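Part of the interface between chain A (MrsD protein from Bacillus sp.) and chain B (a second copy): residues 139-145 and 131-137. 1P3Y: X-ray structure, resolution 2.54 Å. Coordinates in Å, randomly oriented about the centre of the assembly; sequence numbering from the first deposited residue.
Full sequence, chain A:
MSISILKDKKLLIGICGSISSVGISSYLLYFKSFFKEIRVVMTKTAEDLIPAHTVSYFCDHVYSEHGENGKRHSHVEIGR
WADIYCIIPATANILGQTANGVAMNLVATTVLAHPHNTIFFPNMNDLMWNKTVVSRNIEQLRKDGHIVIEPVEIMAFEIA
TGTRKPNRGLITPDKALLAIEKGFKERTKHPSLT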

ATOM      1  N   GLU A 139      38.992  22.740   7.752  1.00 53.11           N
ATOM      2  CA  GLU A 139      39.648  24.024   7.863  1.00 57.42           C
ATOM      3  C   GLU A 139      38.644  25.144   7.626  1.00 55.57           C
ATOM      4  O   GLU A 139      38.490  26.048   8.468  1.00 58.18           O
ATOM      5  CB  GLU A 139      40.815  24.101   6.870  1.00 63.75           C
ATOM      6  CG  GLU A 139      41.682  25.370   6.968  1.00 73.22           C
ATOM      7  CD  GLU A 139      42.016  25.770   8.410  1.00 79.81           C
ATOM      8  OE1 GLU A 139      42.290  24.856   9.234  1.00 77.86           O
ATOM      9  OE2 GLU A 139      42.009  26.999   8.708  1.00 75.09           O
ATOM     10  N   GLN A 140      37.927  25.061   6.508  1.00 52.25           N
ATOM     11  CA  GLN A 140      36.933  26.067   6.135  1.00 49.68           C
ATOM     12  C   GLN A 140      35.916  26.319   7.246  1.00 52.20           C
ATOM     13  O   GLN A 140      35.503  27.458   7.471  1.00 52.58           O
ATOM     14  CB  GLN A 140      36.212  25.650   4.851  1.00 50.55           C
ATOM     15  CG  GLN A 140      35.271  26.706   4.293  1.00 49.99           C
ATOM     16  CD  GLN A 140      36.002  27.946   3.817  1.00 55.50           C
ATOM     17  OE1 GLN A 140      36.616  27.949   2.752  1.00 54.88           O
ATOM     18  NE2 GLN A 140      35.939  29.009   4.606  1.00 53.74           N
ATOM     19  N   LEU A 141      35.478  25.246   7.898  1.00 52.40           N
ATOM     20  CA  LEU A 141      34.529  25.345   9.002  1.00 55.15           C
ATOM     21  C   LEU A 141      35.145  26.143  10.154  1.00 56.87           C
ATOM     22  O   LEU A 141      34.479  26.994  10.769  1.00 53.44           O
ATOM     23  CB  LEU A 141      34.137  23.944   9.481  1.00 57.81           C
ATOM     24  CG  LEU A 141      33.130  23.182   8.610  1.00 57.43           C
ATOM     25  CD1 LEU A 141      33.121  21.710   9.000  1.00 52.38           C
ATOM     26  CD2 LEU A 141      31.737  23.808   8.775  1.00 54.97           C
ATOM     27  N   ARG A 142      36.412  25.851  10.452  1.00 55.89           N
ATOM     28  CA  ARG A 142      37.128  26.560  11.509  1.00 55.47           C
ATOM     29  C   ARG A 142      37.236  28.035  11.123  1.00 55.27           C
ATOM     30  O   ARG A 142      36.854  28.917  11.898  1.00 53.39           O
ATOM     31  CB  ARG A 142      38.514  25.953  11.705  1.00 51.44           C
ATOM     32  CG  ARG A 142      38.520  24.811  12.695  1.00 46.24           C
ATOM     33  CD  ARG A 142      39.664  23.851  12.450  1.00 42.26           C
ATOM     34  NE  ARG A 142      39.631  22.733  13.389  1.00 37.84           N
ATOM     35  CZ  ARG A 142      40.350  21.625  13.233  1.00 45.23           C
ATOM     36  NH1 ARG A 142      41.161  21.503  12.174  1.00 37.15           N
ATOM     37  NH2 ARG A 142      40.236  20.629  14.114  1.00 37.16           N
ATOM     38  N   LYS A 143      37.734  28.297   9.917  1.00 53.63           N
ATOM     39  CA  LYS A 143      37.847  29.670   9.446  1.00 56.19           C
ATOM     40  C   LYS A 143      36.489  30.369   9.606  1.00 57.31           C
ATOM     41  O   LYS A 143      36.432  31.555   9.934  1.00 55.91           O
ATOM     42  CB  LYS A 143      38.279  29.715   7.974  1.00 56.07           C
ATOM     43  CG  LYS A 143      38.552  31.139   7.492  1.00 65.61           C
ATOM     44  CD  LYS A 143      38.483  31.310   5.969  1.00 72.32           C
ATOM     45  CE  LYS A 143      37.033  31.547   5.470  1.00 72.94           C
ATOM     46  NZ  LYS A 143      36.950  31.728   3.975  1.00 62.65           N
ATOM     47  N   ASP A 144      35.400  29.625   9.383  1.00 57.94           N
ATOM     48  CA  ASP A 144      34.053  30.179   9.503  1.00 54.08           C
ATOM     49  C   ASP A 144      33.616  30.377  10.949  1.00 52.23           C
ATOM     50  O   ASP A 144      32.625  31.050  11.206  1.00 48.98           O
ATOM     51  CB  ASP A 144      33.037  29.288   8.798  1.00 57.61           C
ATOM     52  CG  ASP A 144      33.108  29.393   7.289  1.00 60.54           C
ATOM     53  OD1 ASP A 144      33.811  30.297   6.780  1.00 63.41           O
ATOM     54  OD2 ASP A 144      32.441  28.573   6.612  1.00 60.72           O
ATOM     55  N   GLY A 145      34.342  29.780  11.892  1.00 52.65           N
ATOM     56  CA  GLY A 145      33.992  29.953  13.292  1.00 50.96           C
ATOM     57  C   GLY A 145      33.536  28.700  14.014  1.00 56.45           C
ATOM     58  O   GLY A 145      33.387  28.701  15.232  1.00 60.47           O
TER
ATOM     59  N   LYS B 131      24.979  34.331   8.447  1.00 65.07           N
ATOM     60  CA  LYS B 131      26.036  33.322   8.458  1.00 60.58           C
ATOM     61  C   LYS B 131      27.077  33.587   7.356  1.00 55.31           C
ATOM     62  O   LYS B 131      26.742  33.916   6.205  1.00 48.46           O
ATOM     63  CB  LYS B 131      25.434  31.909   8.318  1.00 59.42           C
ATOM     64  CG  LYS B 131      24.755  31.408   9.580  1.00 55.54           C
ATOM     65  CD  LYS B 131      25.779  31.181  10.676  1.00 55.38           C
ATOM     66  CE  LYS B 131      25.144  31.024  12.055  1.00 55.63           C
ATOM     67  NZ  LYS B 131      24.303  29.822  12.175  1.00 59.44           N
ATOM     68  N   THR B 132      28.342  33.446   7.734  1.00 53.42           N
ATOM     69  CA  THR B 132      29.462  33.665   6.828  1.00 53.26           C
ATOM     70  C   THR B 132      29.299  32.965   5.472  1.00 53.22           C
ATOM     71  O   THR B 132      29.421  33.611   4.415  1.00 53.38           O
ATOM     72  CB  THR B 132      30.783  33.186   7.485  1.00 58.10           C
ATOM     73  OG1 THR B 132      30.875  33.715   8.812  1.00 61.37           O
ATOM     74  CG2 THR B 132      31.985  33.641   6.681  1.00 53.60           C
ATOM     75  N   VAL B 133      29.034  31.653   5.505  1.00 51.70           N
ATOM     76  CA  VAL B 133      28.875  30.845   4.280  1.00 48.36           C
ATOM     77  C   VAL B 133      27.863  31.407   3.299  1.00 47.14           C
ATOM     78  O   VAL B 133      28.113  31.445   2.089  1.00 46.22           O
ATOM     79  CB  VAL B 133      28.426  29.392   4.568  1.00 49.00           C
ATOM     80  CG1 VAL B 133      29.484  28.429   4.082  1.00 40.62           C
ATOM     81  CG2 VAL B 133      28.116  29.207   6.057  1.00 49.67           C
ATOM     82  N   VAL B 134      26.717  31.842   3.811  1.00 45.43           N
ATOM     83  CA  VAL B 134      25.684  32.385   2.935  1.00 47.83           C
ATOM     84  C   VAL B 134      26.249  33.567   2.144  1.00 49.10           C
ATOM     85  O   VAL B 134      26.192  33.593   0.899  1.00 45.22           O
ATOM     86  CB  VAL B 134      24.446  32.801   3.756  1.00 47.54           C
ATOM     87  CG1 VAL B 134      23.357  33.342   2.848  1.00 41.47           C
ATOM     88  CG2 VAL B 134      23.954  31.608   4.550  1.00 43.55           C
ATOM     89  N   SER B 135      26.826  34.527   2.871  1.00 50.99           N
ATOM     90  CA  SER B 135      27.438  35.704   2.244  1.00 52.01           C
ATOM     91  C   SER B 135      28.495  35.260   1.221  1.00 48.86           C
ATOM     92  O   SER B 135      28.543  35.770   0.091  1.00 45.69           O
ATOM     93  CB  SER B 135      28.090  36.592   3.308  1.00 54.95           C
ATOM     94  OG  SER B 135      27.134  37.017   4.267  1.00 64.15           O
ATOM     95  N   ARG B 136      29.334  34.303   1.610  1.00 43.36           N
ATOM     96  CA  ARG B 136      30.353  33.821   0.693  1.00 43.37           C
ATOM     97  C   ARG B 136      29.694  33.220  -0.530  1.00 48.80           C
ATOM     98  O   ARG B 136      30.154  33.442  -1.663  1.00 49.71           O
ATOM     99  CB  ARG B 136      31.246  32.776   1.368  1.00 41.53           C
ATOM    100  CG  ARG B 136      32.189  32.082   0.380  1.00 42.55           C
ATOM    101  CD  ARG B 136      33.330  31.306   1.073  1.00 42.66           C
ATOM    102  NE  ARG B 136      32.925  30.128   1.840  1.00 48.76           N
ATOM    103  CZ  ARG B 136      32.886  30.046   3.175  1.00 56.74           C
ATOM    104  NH1 ARG B 136      33.230  31.079   3.951  1.00 53.43           N
ATOM    105  NH2 ARG B 136      32.499  28.907   3.742  1.00 57.13           N
ATOM    106  N   ASN B 137      28.608  32.470  -0.305  1.00 49.02           N
ATOM    107  CA  ASN B 137      27.904  31.822  -1.409  1.00 47.70           C
ATOM    108  C   ASN B 137      27.306  32.868  -2.329  1.00 46.10           C
ATOM    109  O   ASN B 137      27.451  32.766  -3.553  1.00 45.29           O
ATOM    110  CB  ASN B 137      26.825  30.837  -0.888  1.00 44.77           C
ATOM    111  CG  ASN B 137      27.413  29.454  -0.488  1.00 44.72           C
ATOM    112  OD1 ASN B 137      26.801  28.698   0.269  1.00 48.49           O
ATOM    113  ND2 ASN B 137      28.593  29.131  -1.010  1.00 42.91           N
TER
HETATM  114  O   HOH W   1      32.220  34.075  11.406  1.00 69.13           O

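The chain A stretch is the C-terminal end of a helix that begins earlier in the chain, whereas the chain B stretch opens a helix that continues beyond it. The two helix axes approach no closer than 11.4 Å, and their N-to-C directions differ by 108°, so the helices cross steeply and side chains must span the gap. The closest CA pair across the stretches is A:Asp144 CA and B:Thr132 CA, 6.4 Å apart. On the chain A side, A:Gly145 leaves helical geometry with a phi of 115° in a Schellman motif, and its N bonds to A:Arg142 O at 2.7 Å. At these backbone angles a CB would be jammed against the carbonyl oxygen of A:Asp144, which accounts for glycine here without reference to chain B. On the other side, B:Lys131 occupies the N-cap position; its O accepts a weak bond from B:Ser135 N (3.4 Å), and the next bond, from B:Arg136 N to B:Thr132 O, is shorter at 2.9 Å.

The contact is built around a salt bridge between A:Asp144 and B:Arg136, whose CA-to-CB bonds both point toward the opposing stretch. The carboxylate meets the guanidinium end-on in a two-pronged arrangement: B:Arg136 NH2 donates to A:Asp144 OD2 at 2.9 Å in an almost linear bond (176°), and B:Arg136 NH1 donates to A:Asp144 OD1 at 3.0 Å (155°). A:Asp144 OD2 lies at the guanidinium edge, near its plane, where the N-H groups are directed. These two residues also have the largest areas covered by the facing stretch, 66 Å² each of a total of 212 Å².

Around this pair the surroundings are less uniformly favourable. A:Gln140 sits one turn before A:Asp144, and its NE2 lies over one face of the guanidinium, 3.5 Å from B:Arg136 NH1; as both are donors, no hydrogen bond joins them. The modelled amide instead makes a weak bond from A:Gln140 NE2 to A:Asp144 OD1 (3.3 Å), although the position of NE2 is less certain. A:Lys143 NZ comes within 3.8 Å of B:Arg136 NH1, placing like charges close together, with the carboxylate of A:Asp144 near enough to offset part of the repulsion.

Nonpolar atoms pack beside the carboxylate: B:Thr132 CG2 is 3.8 Å from A:Asp144 OD1, and B:Val133 CG1 is 3.9 Å from A:Asp144 OD2. The B:Thr132 hydroxyl is linked to chain A through water 1, which hydrogen-bonds to B:Thr132 OG1 at 2.9 Å and donates to A:Asp144 O at 3.1 Å. A:Asp144 thus engages chain B through both its side chain and its backbone carbonyl.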